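Local coordinates for protein esterase LipW (Mycobacterium marinum, PDB 3QH4) that probably hydrolyses ester substrates, with strict selectivity, as an esterase of the alpha/beta hydrolase fold, at residues P74-Y78 / L101-H105; P86-H92 / R159-S165; F29-I34 / L221-H225. All coordinates share one frame; numbering follows the deposited sequence.

Contact 1 (P74-Y78 / L101-H105); sequences PVRIY and LDTDH
R76, on strand 72-79, sends its guanidinium into the turn at L101-H105 and makes the one salt bridge of the contact. Its NH1 lies 2.8 Å from D102 OD1 with an N-H...O angle of 164°. The carboxylate oxygen sits nearly in the guanidinium plane but is met on the anti side of the carboxylate, and the two planes are turned 40° apart. This is not a two-pronged pair, since both nitrogens use OD1: R76 NH2 is 3.3 Å from D102 OD1, a weak bond. With CG anti to the backbone N (chi1 -180°) the chain leaves the strand extended, and a bend at chi3 swings the group over the leucine. R76 NE forms a second salt bridge, with D62 of strand 59-66.

A second set of hydrogen bonds runs through Y78. Its OH is 2.8 Å from H105 ND1, in or near the planes of both rings; either partner could be the donor. H105 NE2 bonds to T53 of helix 31-56, so both imidazole nitrogens have partners. A water connects the same hydroxyl, 3.0 Å from Y78 OH, to the L101 carbonyl, donating to L101 O over 2.7 Å.

The apolar part belongs to L101. Its CB lies over the centre of one guanidinium face, 3.7 Å from R76 CZ, while CD1 packs on the backbone of V75, 3.7 Å from V75 C. CD2 and CD1 both approach R76 CB.

Taken together, the guanidinium has carbon over one face and the carboxylates of D102 and D62 at its nitrogens, an environment that would favour a charged arginine and restrict its rotation. The chemistry thus joins one face of strand 72-79, through R76 and Y78, to the turn before helix 105-115.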
ATOM      1  N   PRO A  74     -16.552   1.989  -1.990  1.00 11.88           N
ATOM      2  CA  PRO A  74     -16.238   2.109  -3.428  1.00 10.67           C
ATOM      3  C   PRO A  74     -14.967   1.341  -3.766  1.00  9.54           C
ATOM      4  O   PRO A  74     -14.087   1.179  -2.913  1.00  7.71           O
ATOM      5  CB  PRO A  74     -15.999   3.600  -3.640  1.00 11.28           C
ATOM      6  CG  PRO A  74     -16.668   4.271  -2.441  1.00 12.73           C
ATOM      7  CD  PRO A  74     -16.464   3.285  -1.303  1.00 11.79           C
ATOM      8  N   VAL A  75     -14.930   0.837  -4.987  1.00  8.04           N
ATOM      9  CA  VAL A  75     -13.769   0.125  -5.501  1.00  7.40           C
ATOM     10  C   VAL A  75     -13.484   0.599  -6.913  1.00  7.72           C
ATOM     11  O   VAL A  75     -14.374   1.120  -7.609  1.00  8.68           O
ATOM     12  CB  VAL A  75     -13.941  -1.422  -5.480  1.00  6.85           C
ATOM     13  CG1 VAL A  75     -13.979  -1.964  -4.024  1.00  6.89           C
ATOM     14  CG2 VAL A  75     -15.185  -1.862  -6.289  1.00  6.30           C
ATOM     15  N   ARG A  76     -12.230   0.452  -7.323  1.00  7.39           N
ATOM     16  CA  ARG A  76     -11.872   0.632  -8.730  1.00  7.31           C
ATOM     17  C   ARG A  76     -11.316  -0.687  -9.235  1.00  8.14           C
ATOM     18  O   ARG A  76     -10.407  -1.261  -8.640  1.00  7.22           O
ATOM     19  CB  ARG A  76     -10.856   1.764  -8.912  1.00  7.32           C
ATOM     20  CG  ARG A  76     -10.472   1.979 -10.400  1.00  6.61           C
ATOM     21  CD  ARG A  76      -9.850   3.350 -10.621  1.00  7.43           C
ATOM     22  NE  ARG A  76     -10.803   4.432 -10.343  1.00  8.59           N
ATOM     23  CZ  ARG A  76     -10.466   5.700 -10.134  1.00  9.78           C
ATOM     24  NH1 ARG A  76      -9.185   6.088 -10.154  1.00  8.94           N
ATOM     25  NH2 ARG A  76     -11.438   6.598  -9.907  1.00 13.86           N
ATOM     26  N   ILE A  77     -11.868  -1.163 -10.343  1.00  8.06           N
ATOM     27  CA  ILE A  77     -11.462  -2.460 -10.856  1.00  8.25           C
ATOM     28  C   ILE A  77     -10.661  -2.266 -12.138  1.00  8.43           C
ATOM     29  O   ILE A  77     -11.144  -1.632 -13.092  1.00  8.30           O
ATOM     30  CB  ILE A  77     -12.674  -3.384 -11.090  1.00  9.01           C
ATOM     31  CG1 ILE A  77     -13.531  -3.458  -9.820  1.00 10.33           C
ATOM     32  CG2 ILE A  77     -12.210  -4.807 -11.483  1.00  9.09           C
ATOM     33  CD1 ILE A  77     -14.868  -4.167 -10.019  1.00 15.90           C
ATOM     34  N   TYR A  78      -9.459  -2.845 -12.145  1.00  8.51           N
ATOM     35  CA  TYR A  78      -8.542  -2.771 -13.285  1.00  8.61           C
ATOM     36  C   TYR A  78      -8.467  -4.148 -13.900  1.00  9.59           C
ATOM     37  O   TYR A  78      -8.288  -5.127 -13.181  1.00  9.82           O
ATOM     38  CB  TYR A  78      -7.142  -2.353 -12.799  1.00  7.89           C
ATOM     39  CG  TYR A  78      -7.085  -1.040 -12.056  1.00  7.80           C
ATOM     40  CD1 TYR A  78      -7.494  -0.952 -10.720  1.00  6.91           C
ATOM     41  CD2 TYR A  78      -6.579   0.099 -12.674  1.00  7.12           C
ATOM     42  CE1 TYR A  78      -7.415   0.243 -10.035  1.00  6.68           C
ATOM     43  CE2 TYR A  78      -6.485   1.302 -12.009  1.00  7.30           C
ATOM     44  CZ  TYR A  78      -6.908   1.363 -10.685  1.00  5.85           C
ATOM     45  OH  TYR A  78      -6.809   2.543 -10.029  1.00  5.66           O
ATOM     46  N   LEU A 101      -9.443   6.489  -4.615  1.00  8.09           N
ATOM     47  CA  LEU A 101      -9.127   5.607  -5.746  1.00  7.99           C
ATOM     48  C   LEU A 101      -8.119   6.185  -6.752  1.00  8.17           C
ATOM     49  O   LEU A 101      -7.546   5.442  -7.551  1.00  7.91           O
ATOM     50  CB  LEU A 101     -10.422   5.174  -6.457  1.00  8.06           C
ATOM     51  CG  LEU A 101     -11.380   4.381  -5.550  1.00  8.05           C
ATOM     52  CD1 LEU A 101     -12.718   4.122  -6.297  1.00 10.43           C
ATOM     53  CD2 LEU A 101     -10.716   3.063  -5.049  1.00 10.19           C
ATOM     54  N   ASP A 102      -7.926   7.497  -6.727  1.00  7.36           N
ATOM     55  CA  ASP A 102      -6.979   8.143  -7.642  1.00  8.35           C
ATOM     56  C   ASP A 102      -5.532   8.136  -7.128  1.00  7.77           C
ATOM     57  O   ASP A 102      -4.582   8.335  -7.902  1.00  7.79           O
ATOM     58  CB  ASP A 102      -7.432   9.593  -7.919  1.00  7.56           C
ATOM     59  CG  ASP A 102      -8.742   9.668  -8.701  1.00  9.27           C
ATOM     60  OD1 ASP A 102      -9.016   8.794  -9.547  1.00 10.55           O
ATOM     61  OD2 ASP A 102      -9.517  10.639  -8.483  1.00 10.91           O
ATOM     62  N   THR A 103      -5.362   7.909  -5.820  1.00  7.16           N
ATOM     63  CA  THR A 103      -4.059   8.137  -5.172  1.00  6.50           C
ATOM     64  C   THR A 103      -2.961   7.274  -5.790  1.00  5.45           C
ATOM     65  O   THR A 103      -1.925   7.798  -6.252  1.00  6.96           O
ATOM     66  CB  THR A 103      -4.142   7.875  -3.683  1.00  5.87           C
ATOM     67  OG1 THR A 103      -5.170   8.724  -3.114  1.00  6.02           O
ATOM     68  CG2 THR A 103      -2.751   8.118  -3.030  1.00  7.45           C
ATOM     69  N   ASP A 104      -3.196   5.963  -5.792  1.00  6.02           N
ATOM     70  CA  ASP A 104      -2.242   4.982  -6.297  1.00  5.51           C
ATOM     71  C   ASP A 104      -2.751   4.389  -7.610  1.00  5.70           C
ATOM     72  O   ASP A 104      -2.486   3.225  -7.940  1.00  5.80           O
ATOM     73  CB  ASP A 104      -2.059   3.859  -5.265  1.00  5.32           C
ATOM     74  CG  ASP A 104      -1.169   4.275  -4.100  1.00  7.81           C
ATOM     75  OD1 ASP A 104      -0.543   5.357  -4.159  1.00  9.87           O
ATOM     76  OD2 ASP A 104      -1.056   3.461  -3.167  1.00  6.54           O
ATOM     77  N   HIS A 105      -3.499   5.196  -8.364  1.00  5.09           N
ATOM     78  CA  HIS A 105      -4.010   4.734  -9.683  1.00  5.84           C
ATOM     79  C   HIS A 105      -2.862   4.250 -10.600  1.00  5.17           C
ATOM     80  O   HIS A 105      -2.989   3.200 -11.218  1.00  6.61           O
ATOM     81  CB  HIS A 105      -4.805   5.887 -10.299  1.00  5.57           C
ATOM     82  CG  HIS A 105      -5.465   5.584 -11.611  1.00  7.36           C
ATOM     83  ND1 HIS A 105      -6.554   4.740 -11.732  1.00  6.71           N
ATOM     84  CD2 HIS A 105      -5.245   6.093 -12.845  1.00  7.37           C
ATOM     85  CE1 HIS A 105      -6.940   4.707 -12.998  1.00  7.07           C
ATOM     86  NE2 HIS A 105      -6.174   5.530 -13.691  1.00  7.71           N
TER
HETATM   87  O   HOH W   1      -6.687   2.935  -7.090  1.00  4.96           O

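Contact 2 (P86-H92 / R159-S165); sequences PVVVYCH and RLAVAGS
Y90 reaches along the neighbouring strand toward S165. CB lies 4.1 Å from A163 O, and CG lies by the same carbonyl; with CG anti to the backbone N (chi1 -180°), the ring runs on along strand 160-165. CD1 meets the A163 methyl at 3.8 Å from A163 CB, CE1 passes G164, 3.7 Å from G164 CA, CZ comes by S165 N, and OH ends 3.4 Å from S165 CB. The hydroxyl's polar partner is D104, in the turn before helix 105-115.

On the same face of the sheet as Y90, V88 CG1 presses on A163 CB at 3.5 Å, tighter than usual for two carbons. On the other sheet face L160 CD1 touches V87 CG1 and V89 CG2. At the far end P86 CD sits over the rim of one R159 guanidinium face, whose NE is paired with D156.

The backbones alternate as donor and acceptor from V87 N to R159 O through to C91 O, where the bond from S165 N is weak at 3.3 Å. The strand axes approach to 4.4 Å and are 27° from parallel. These are neighbouring inner strands of the eight-stranded sheet of the alpha/beta hydrolase fold, and G164 begins a GxSxG pattern consistent with a nucleophile elbow just beyond S165.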
ATOM      1  N   PRO A  86      -6.556 -13.858 -12.709  1.00 11.48           N
ATOM      2  CA  PRO A  86      -6.046 -13.804 -11.330  1.00 10.43           C
ATOM      3  C   PRO A  86      -6.259 -12.380 -10.819  1.00  9.09           C
ATOM      4  O   PRO A  86      -6.318 -11.456 -11.612  1.00  8.83           O
ATOM      5  CB  PRO A  86      -4.558 -14.115 -11.486  1.00 10.46           C
ATOM      6  CG  PRO A  86      -4.228 -13.789 -12.897  1.00 10.86           C
ATOM      7  CD  PRO A  86      -5.468 -14.003 -13.702  1.00 10.62           C
ATOM      8  N   VAL A  87      -6.399 -12.206  -9.509  1.00  8.61           N
ATOM      9  CA  VAL A  87      -6.881 -10.905  -9.025  1.00  8.05           C
ATOM     10  C   VAL A  87      -6.129 -10.484  -7.774  1.00  8.08           C
ATOM     11  O   VAL A  87      -5.818 -11.328  -6.917  1.00  7.72           O
ATOM     12  CB  VAL A  87      -8.429 -10.944  -8.767  1.00  9.01           C
ATOM     13  CG1 VAL A  87      -8.821 -12.041  -7.767  1.00  9.31           C
ATOM     14  CG2 VAL A  87      -8.958  -9.563  -8.292  1.00  8.12           C
ATOM     15  N   VAL A  88      -5.831  -9.192  -7.692  1.00  7.25           N
ATOM     16  CA  VAL A  88      -5.137  -8.619  -6.535  1.00  6.83           C
ATOM     17  C   VAL A  88      -6.092  -7.664  -5.837  1.00  6.37           C
ATOM     18  O   VAL A  88      -6.669  -6.798  -6.496  1.00  6.64           O
ATOM     19  CB  VAL A  88      -3.884  -7.781  -6.998  1.00  6.91           C
ATOM     20  CG1 VAL A  88      -3.176  -7.130  -5.780  1.00  7.14           C
ATOM     21  CG2 VAL A  88      -2.911  -8.643  -7.791  1.00  8.71           C
ATOM     22  N   VAL A  89      -6.251  -7.773  -4.509  1.00  5.22           N
ATOM     23  CA  VAL A  89      -7.005  -6.751  -3.775  1.00  4.73           C
ATOM     24  C   VAL A  89      -5.972  -5.780  -3.235  1.00  5.03           C
ATOM     25  O   VAL A  89      -5.085  -6.202  -2.508  1.00  4.89           O
ATOM     26  CB  VAL A  89      -7.818  -7.367  -2.617  1.00  4.68           C
ATOM     27  CG1 VAL A  89      -8.395  -6.271  -1.717  1.00  5.37           C
ATOM     28  CG2 VAL A  89      -8.923  -8.290  -3.207  1.00  6.39           C
ATOM     29  N   TYR A  90      -6.082  -4.504  -3.621  1.00  5.14           N
ATOM     30  CA  TYR A  90      -5.050  -3.486  -3.360  1.00  4.86           C
ATOM     31  C   TYR A  90      -5.568  -2.363  -2.466  1.00  4.97           C
ATOM     32  O   TYR A  90      -6.722  -1.912  -2.651  1.00  5.28           O
ATOM     33  CB  TYR A  90      -4.570  -2.870  -4.694  1.00  5.12           C
ATOM     34  CG  TYR A  90      -3.510  -1.819  -4.504  1.00  4.69           C
ATOM     35  CD1 TYR A  90      -2.135  -2.182  -4.527  1.00  5.44           C
ATOM     36  CD2 TYR A  90      -3.858  -0.471  -4.324  1.00  3.15           C
ATOM     37  CE1 TYR A  90      -1.161  -1.200  -4.350  1.00  6.45           C
ATOM     38  CE2 TYR A  90      -2.885   0.522  -4.143  1.00  3.10           C
ATOM     39  CZ  TYR A  90      -1.551   0.142  -4.148  1.00  5.75           C
ATOM     40  OH  TYR A  90      -0.575   1.082  -3.950  1.00  6.33           O
ATOM     41  N   CYS A  91      -4.733  -1.920  -1.517  1.00  4.34           N
ATOM     42  CA  CYS A  91      -5.044  -0.777  -0.623  1.00  4.21           C
ATOM     43  C   CYS A  91      -3.983   0.300  -0.770  1.00  4.88           C
ATOM     44  O   CYS A  91      -2.792   0.014  -0.635  1.00  5.18           O
ATOM     45  CB  CYS A  91      -5.115  -1.223   0.851  1.00  3.95           C
ATOM     46  SG  CYS A  91      -6.516  -2.267   1.146  1.00  6.30           S
ATOM     47  N   HIS A  92      -4.429   1.529  -1.071  1.00  4.38           N
ATOM     48  CA  HIS A  92      -3.535   2.671  -1.372  1.00  5.18           C
ATOM     49  C   HIS A  92      -2.786   3.270  -0.156  1.00  4.69           C
ATOM     50  O   HIS A  92      -3.117   3.009   0.990  1.00  4.72           O
ATOM     51  CB  HIS A  92      -4.341   3.779  -2.063  1.00  4.98           C
ATOM     52  CG  HIS A  92      -5.372   4.421  -1.181  1.00  4.67           C
ATOM     53  ND1 HIS A  92      -5.051   5.403  -0.270  1.00  5.48           N
ATOM     54  CD2 HIS A  92      -6.713   4.237  -1.076  1.00  6.22           C
ATOM     55  CE1 HIS A  92      -6.142   5.783   0.376  1.00  5.83           C
ATOM     56  NE2 HIS A  92      -7.167   5.098  -0.109  1.00  6.24           N
ATOM     57  N   ARG A 159      -6.573 -17.741  -7.444  1.00 11.21           N
ATOM     58  CA  ARG A 159      -5.335 -16.965  -7.644  1.00 10.52           C
ATOM     59  C   ARG A 159      -5.581 -15.551  -7.131  1.00 10.64           C
ATOM     60  O   ARG A 159      -5.672 -14.586  -7.902  1.00 10.76           O
ATOM     61  CB  ARG A 159      -4.852 -17.001  -9.108  1.00 11.54           C
ATOM     62  CG  ARG A 159      -4.286 -18.347  -9.490  1.00 13.68           C
ATOM     63  CD  ARG A 159      -3.791 -18.320 -10.941  1.00 16.02           C
ATOM     64  NE  ARG A 159      -4.921 -18.229 -11.855  1.00 18.46           N
ATOM     65  CZ  ARG A 159      -4.826 -17.869 -13.123  1.00 19.41           C
ATOM     66  NH1 ARG A 159      -3.636 -17.543 -13.639  1.00 17.41           N
ATOM     67  NH2 ARG A 159      -5.933 -17.836 -13.870  1.00 21.08           N
ATOM     68  N   LEU A 160      -5.724 -15.458  -5.814  1.00  9.55           N
ATOM     69  CA  LEU A 160      -5.989 -14.179  -5.149  1.00  9.16           C
ATOM     70  C   LEU A 160      -4.756 -13.722  -4.392  1.00  8.36           C
ATOM     71  O   LEU A 160      -4.198 -14.475  -3.574  1.00  8.80           O
ATOM     72  CB  LEU A 160      -7.179 -14.305  -4.197  1.00  9.53           C
ATOM     73  CG  LEU A 160      -7.421 -13.151  -3.204  1.00 11.03           C
ATOM     74  CD1 LEU A 160      -7.998 -11.976  -3.939  1.00 12.47           C
ATOM     75  CD2 LEU A 160      -8.428 -13.644  -2.108  1.00 14.19           C
ATOM     76  N   ALA A 161      -4.341 -12.482  -4.688  1.00  6.21           N
ATOM     77  CA  ALA A 161      -3.218 -11.843  -4.004  1.00  5.39           C
ATOM     78  C   ALA A 161      -3.737 -10.585  -3.303  1.00  5.06           C
ATOM     79  O   ALA A 161      -4.812 -10.065  -3.641  1.00  5.90           O
ATOM     80  CB  ALA A 161      -2.116 -11.483  -5.008  1.00  5.64           C
ATOM     81  N   VAL A 162      -2.969 -10.112  -2.331  1.00  4.27           N
ATOM     82  CA  VAL A 162      -3.274  -8.864  -1.649  1.00  5.43           C
ATOM     83  C   VAL A 162      -2.038  -7.965  -1.784  1.00  5.88           C
ATOM     84  O   VAL A 162      -0.916  -8.467  -1.911  1.00  6.40           O
ATOM     85  CB  VAL A 162      -3.670  -9.097  -0.158  1.00  4.74           C
ATOM     86  CG1 VAL A 162      -4.985  -9.927  -0.048  1.00  5.31           C
ATOM     87  CG2 VAL A 162      -2.548  -9.801   0.635  1.00  5.61           C
ATOM     88  N   ALA A 163      -2.245  -6.650  -1.810  1.00  4.76           N
ATOM     89  CA  ALA A 163      -1.150  -5.748  -2.077  1.00  4.81           C
ATOM     90  C   ALA A 163      -1.478  -4.398  -1.494  1.00  3.84           C
ATOM     91  O   ALA A 163      -2.660  -4.050  -1.314  1.00  4.33           O
ATOM     92  CB  ALA A 163      -0.916  -5.613  -3.616  1.00  5.01           C
ATOM     93  N   GLY A 164      -0.437  -3.633  -1.208  1.00  3.69           N
ATOM     94  CA  GLY A 164      -0.673  -2.248  -0.795  1.00  3.35           C
ATOM     95  C   GLY A 164       0.631  -1.485  -0.796  1.00  3.73           C
ATOM     96  O   GLY A 164       1.711  -2.087  -0.921  1.00  4.14           O
ATOM     97  N   SER A 165       0.520  -0.181  -0.580  1.00  3.31           N
ATOM     98  CA  SER A 165       1.678   0.690  -0.410  1.00  4.48           C
ATOM     99  C   SER A 165       1.527   1.389   0.919  1.00  4.43           C
ATOM    100  O   SER A 165       0.437   1.912   1.223  1.00  3.69           O
ATOM    101  CB  SER A 165       1.684   1.751  -1.504  1.00  4.87           C
ATOM    102  OG  SER A 165       2.699   2.730  -1.315  1.00  4.87           O
TER

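Contact 3 (F29-I34 / L221-H225); sequences FTAESI and LMWRH
H225 and F29 bring two flat rings together without stacking: their planes are 44° apart and the centroids 5.9 Å. One face of the phenyl ring carries I34 CD1 over its centre, 3.8 Å above the plane. One face of the imidazole carries the carbonyl oxygen of L221, offset toward the rim. At the imidazole edge, in plane, lies the F29 carbonyl, which accepts a bond from H225 NE2 at 2.8 Å to F29 O. The N-H...O angle is 168° and the nitrogen stands nearly in line with the carbonyl bond, so this is a straight, well-directed link between helix 216-227 and the loop residue just before T30, the N-cap of helix 31-56.

I34 CD1 also meets the imidazole, 3.6 Å from H225 CD2, and thus fills the angle between the two rings. M222 approaches the phenyl obliquely, its CB 3.8 Å from F29 CE2, and F214 adds an edge-to-face ring partner. L221 CD2 settles on the peptide after F29, 3.5 Å from F29 O, and runs beside the T30 methyl.

T30 OG1, held between the backbone N and the carbonyl carbon (chi1 60°), accepts weakly from S33 N and also bonds to D28. The arrangement is a capped helix start packed on helix 216-227, consistent with the lid-like cap region that family relatives place over the hydrolase core.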
ATOM      1  N   PHE A  29       1.719  16.190   9.263  1.00  8.89           N
ATOM      2  CA  PHE A  29       0.668  15.177   9.430  1.00  7.75           C
ATOM      3  C   PHE A  29      -0.222  15.451  10.630  1.00  8.65           C
ATOM      4  O   PHE A  29      -0.814  14.537  11.187  1.00  8.22           O
ATOM      5  CB  PHE A  29       1.256  13.752   9.489  1.00  7.55           C
ATOM      6  CG  PHE A  29       0.408  12.720   8.767  1.00  6.60           C
ATOM      7  CD1 PHE A  29       0.187  12.833   7.407  1.00  8.62           C
ATOM      8  CD2 PHE A  29      -0.134  11.626   9.455  1.00  8.48           C
ATOM      9  CE1 PHE A  29      -0.604  11.883   6.719  1.00  7.58           C
ATOM     10  CE2 PHE A  29      -0.924  10.658   8.775  1.00  8.25           C
ATOM     11  CZ  PHE A  29      -1.130  10.800   7.405  1.00  7.41           C
ATOM     12  N   THR A  30      -0.338  16.728  11.011  1.00 10.13           N
ATOM     13  CA  THR A  30      -1.359  17.108  12.002  1.00 11.23           C
ATOM     14  C   THR A  30      -2.745  16.956  11.380  1.00 12.04           C
ATOM     15  O   THR A  30      -2.882  16.967  10.159  1.00 10.93           O
ATOM     16  CB  THR A  30      -1.184  18.582  12.488  1.00 12.73           C
ATOM     17  OG1 THR A  30      -1.297  19.471  11.367  1.00 14.33           O
ATOM     18  CG2 THR A  30       0.151  18.770  13.193  1.00 13.04           C
ATOM     19  N   ALA A  31      -3.766  16.814  12.222  1.00 12.90           N
ATOM     20  CA  ALA A  31      -5.145  16.709  11.753  1.00 14.31           C
ATOM     21  C   ALA A  31      -5.562  17.876  10.850  1.00 13.94           C
ATOM     22  O   ALA A  31      -6.147  17.653   9.800  1.00 14.11           O
ATOM     23  CB  ALA A  31      -6.100  16.580  12.947  1.00 14.44           C
ATOM     24  N   GLU A  32      -5.252  19.113  11.244  1.00 14.92           N
ATOM     25  CA  GLU A  32      -5.560  20.289  10.406  1.00 14.44           C
ATOM     26  C   GLU A  32      -4.906  20.257   9.027  1.00 14.36           C
ATOM     27  O   GLU A  32      -5.537  20.597   8.004  1.00 14.22           O
ATOM     28  CB  GLU A  32      -5.178  21.589  11.139  1.00 16.14           C
ATOM     29  N   SER A  33      -3.632  19.849   8.999  1.00 12.93           N
ATOM     30  CA  SER A  33      -2.905  19.733   7.751  1.00 12.69           C
ATOM     31  C   SER A  33      -3.492  18.637   6.869  1.00 12.37           C
ATOM     32  O   SER A  33      -3.596  18.809   5.651  1.00 12.18           O
ATOM     33  CB  SER A  33      -1.409  19.497   8.027  1.00 12.09           C
ATOM     34  OG  SER A  33      -0.695  19.264   6.819  1.00 11.51           O
ATOM     35  N   ILE A  34      -3.889  17.518   7.492  1.00 12.13           N
ATOM     36  CA  ILE A  34      -4.510  16.411   6.761  1.00 11.43           C
ATOM     37  C   ILE A  34      -5.713  16.875   5.948  1.00 11.97           C
ATOM     38  O   ILE A  34      -5.854  16.521   4.803  1.00 11.74           O
ATOM     39  CB  ILE A  34      -4.849  15.226   7.712  1.00 11.54           C
ATOM     40  CG1 ILE A  34      -3.556  14.438   7.990  1.00 11.01           C
ATOM     41  CG2 ILE A  34      -5.937  14.313   7.136  1.00  9.71           C
ATOM     42  CD1 ILE A  34      -3.590  13.510   9.252  1.00  9.45           C
ATOM     43  N   LEU A 221       2.664  10.679  14.517  1.00  5.96           N
ATOM     44  CA  LEU A 221       1.300  11.249  14.421  1.00  7.13           C
ATOM     45  C   LEU A 221       0.349  10.280  13.722  1.00  6.34           C
ATOM     46  O   LEU A 221      -0.793  10.100  14.163  1.00  6.17           O
ATOM     47  CB  LEU A 221       1.310  12.565  13.641  1.00  8.13           C
ATOM     48  CG  LEU A 221       1.588  13.855  14.427  1.00 12.65           C
ATOM     49  CD1 LEU A 221       2.791  13.698  15.269  1.00 15.78           C
ATOM     50  CD2 LEU A 221       1.765  15.028  13.456  1.00 14.19           C
ATOM     51  N   MET A 222       0.830   9.665  12.638  1.00  4.73           N
ATOM     52  CA  MET A 222       0.051   8.698  11.860  1.00  5.21           C
ATOM     53  C   MET A 222      -0.516   7.596  12.751  1.00  5.24           C
ATOM     54  O   MET A 222      -1.711   7.308  12.697  1.00  5.79           O
ATOM     55  CB  MET A 222       0.956   8.081  10.751  1.00  5.13           C
ATOM     56  CG  MET A 222       0.305   6.949   9.974  1.00  6.01           C
ATOM     57  SD  MET A 222       1.551   6.119   8.973  1.00  5.94           S
ATOM     58  CE  MET A 222       2.554   5.304  10.229  1.00  4.29           C
ATOM     59  N   TRP A 223       0.343   6.978  13.567  1.00  4.98           N
ATOM     60  CA  TRP A 223      -0.083   5.881  14.439  1.00  5.86           C
ATOM     61  C   TRP A 223      -1.074   6.422  15.454  1.00  5.90           C
ATOM     62  O   TRP A 223      -2.071   5.736  15.810  1.00  5.70           O
ATOM     63  CB  TRP A 223       1.108   5.186  15.114  1.00  5.04           C
ATOM     64  CG  TRP A 223       1.748   4.194  14.209  1.00  5.86           C
ATOM     65  CD1 TRP A 223       2.998   4.261  13.636  1.00  7.59           C
ATOM     66  CD2 TRP A 223       1.172   2.969  13.793  1.00  6.41           C
ATOM     67  NE1 TRP A 223       3.207   3.144  12.856  1.00  4.41           N
ATOM     68  CE2 TRP A 223       2.105   2.330  12.948  1.00  4.19           C
ATOM     69  CE3 TRP A 223      -0.058   2.335  14.057  1.00  6.62           C
ATOM     70  CZ2 TRP A 223       1.859   1.077  12.362  1.00  7.65           C
ATOM     71  CZ3 TRP A 223      -0.312   1.082  13.462  1.00  7.09           C
ATOM     72  CH2 TRP A 223       0.648   0.470  12.623  1.00  5.23           C
ATOM     73  N   ARG A 224      -0.845   7.653  15.924  1.00  6.84           N
ATOM     74  CA  ARG A 224      -1.802   8.208  16.917  1.00  6.73           C
ATOM     75  C   ARG A 224      -3.198   8.399  16.325  1.00  7.37           C
ATOM     76  O   ARG A 224      -4.203   8.035  16.975  1.00  7.42           O
ATOM     77  CB  ARG A 224      -1.270   9.508  17.564  1.00  7.19           C
ATOM     78  CG  ARG A 224      -0.153   9.235  18.576  1.00 10.28           C
ATOM     79  CD  ARG A 224      -0.114  10.299  19.681  1.00 18.56           C
ATOM     80  NE  ARG A 224       0.151  11.619  19.167  1.00 21.04           N
ATOM     81  CZ  ARG A 224       1.369  12.095  18.909  1.00 24.17           C
ATOM     82  NH1 ARG A 224       2.452  11.338  19.088  1.00 22.96           N
ATOM     83  NH2 ARG A 224       1.506  13.334  18.450  1.00 24.55           N
ATOM     84  N   HIS A 225      -3.283   8.951  15.105  1.00  7.20           N
ATOM     85  CA  HIS A 225      -4.604   9.188  14.482  1.00  7.64           C
ATOM     86  C   HIS A 225      -5.337   7.871  14.225  1.00  7.21           C
ATOM     87  O   HIS A 225      -6.550   7.791  14.399  1.00  6.55           O
ATOM     88  CB  HIS A 225      -4.505   9.866  13.111  1.00  7.75           C
ATOM     89  CG  HIS A 225      -3.812  11.186  13.117  1.00  9.96           C
ATOM     90  ND1 HIS A 225      -4.024  12.148  14.079  1.00 14.61           N
ATOM     91  CD2 HIS A 225      -2.921  11.711  12.244  1.00 12.23           C
ATOM     92  CE1 HIS A 225      -3.264  13.199  13.816  1.00 15.62           C
ATOM     93  NE2 HIS A 225      -2.583  12.955  12.710  1.00 10.89           N
TER

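How the contacts relate
From the N terminus, the chain first meets 29-34, whose partner 221-225 lies 187 residues on; contact 3 therefore closes the longest loop and encloses both others. Within it, 74-78 opens contact 1, then 86-92 opens contact 2 before 101-105 closes the first, and 159-165 closes the second, so those two cross. They touch where D104 meets Y90, and both reach the same sheet. Contact 3 touches neither: its nearest atoms are about 11 Å from contact 1 and about 9 Å from contact 2. It joins the start of helix 31-56 and the residues before it to helix 216-227, while the others join strands and the turn before helix 105-115.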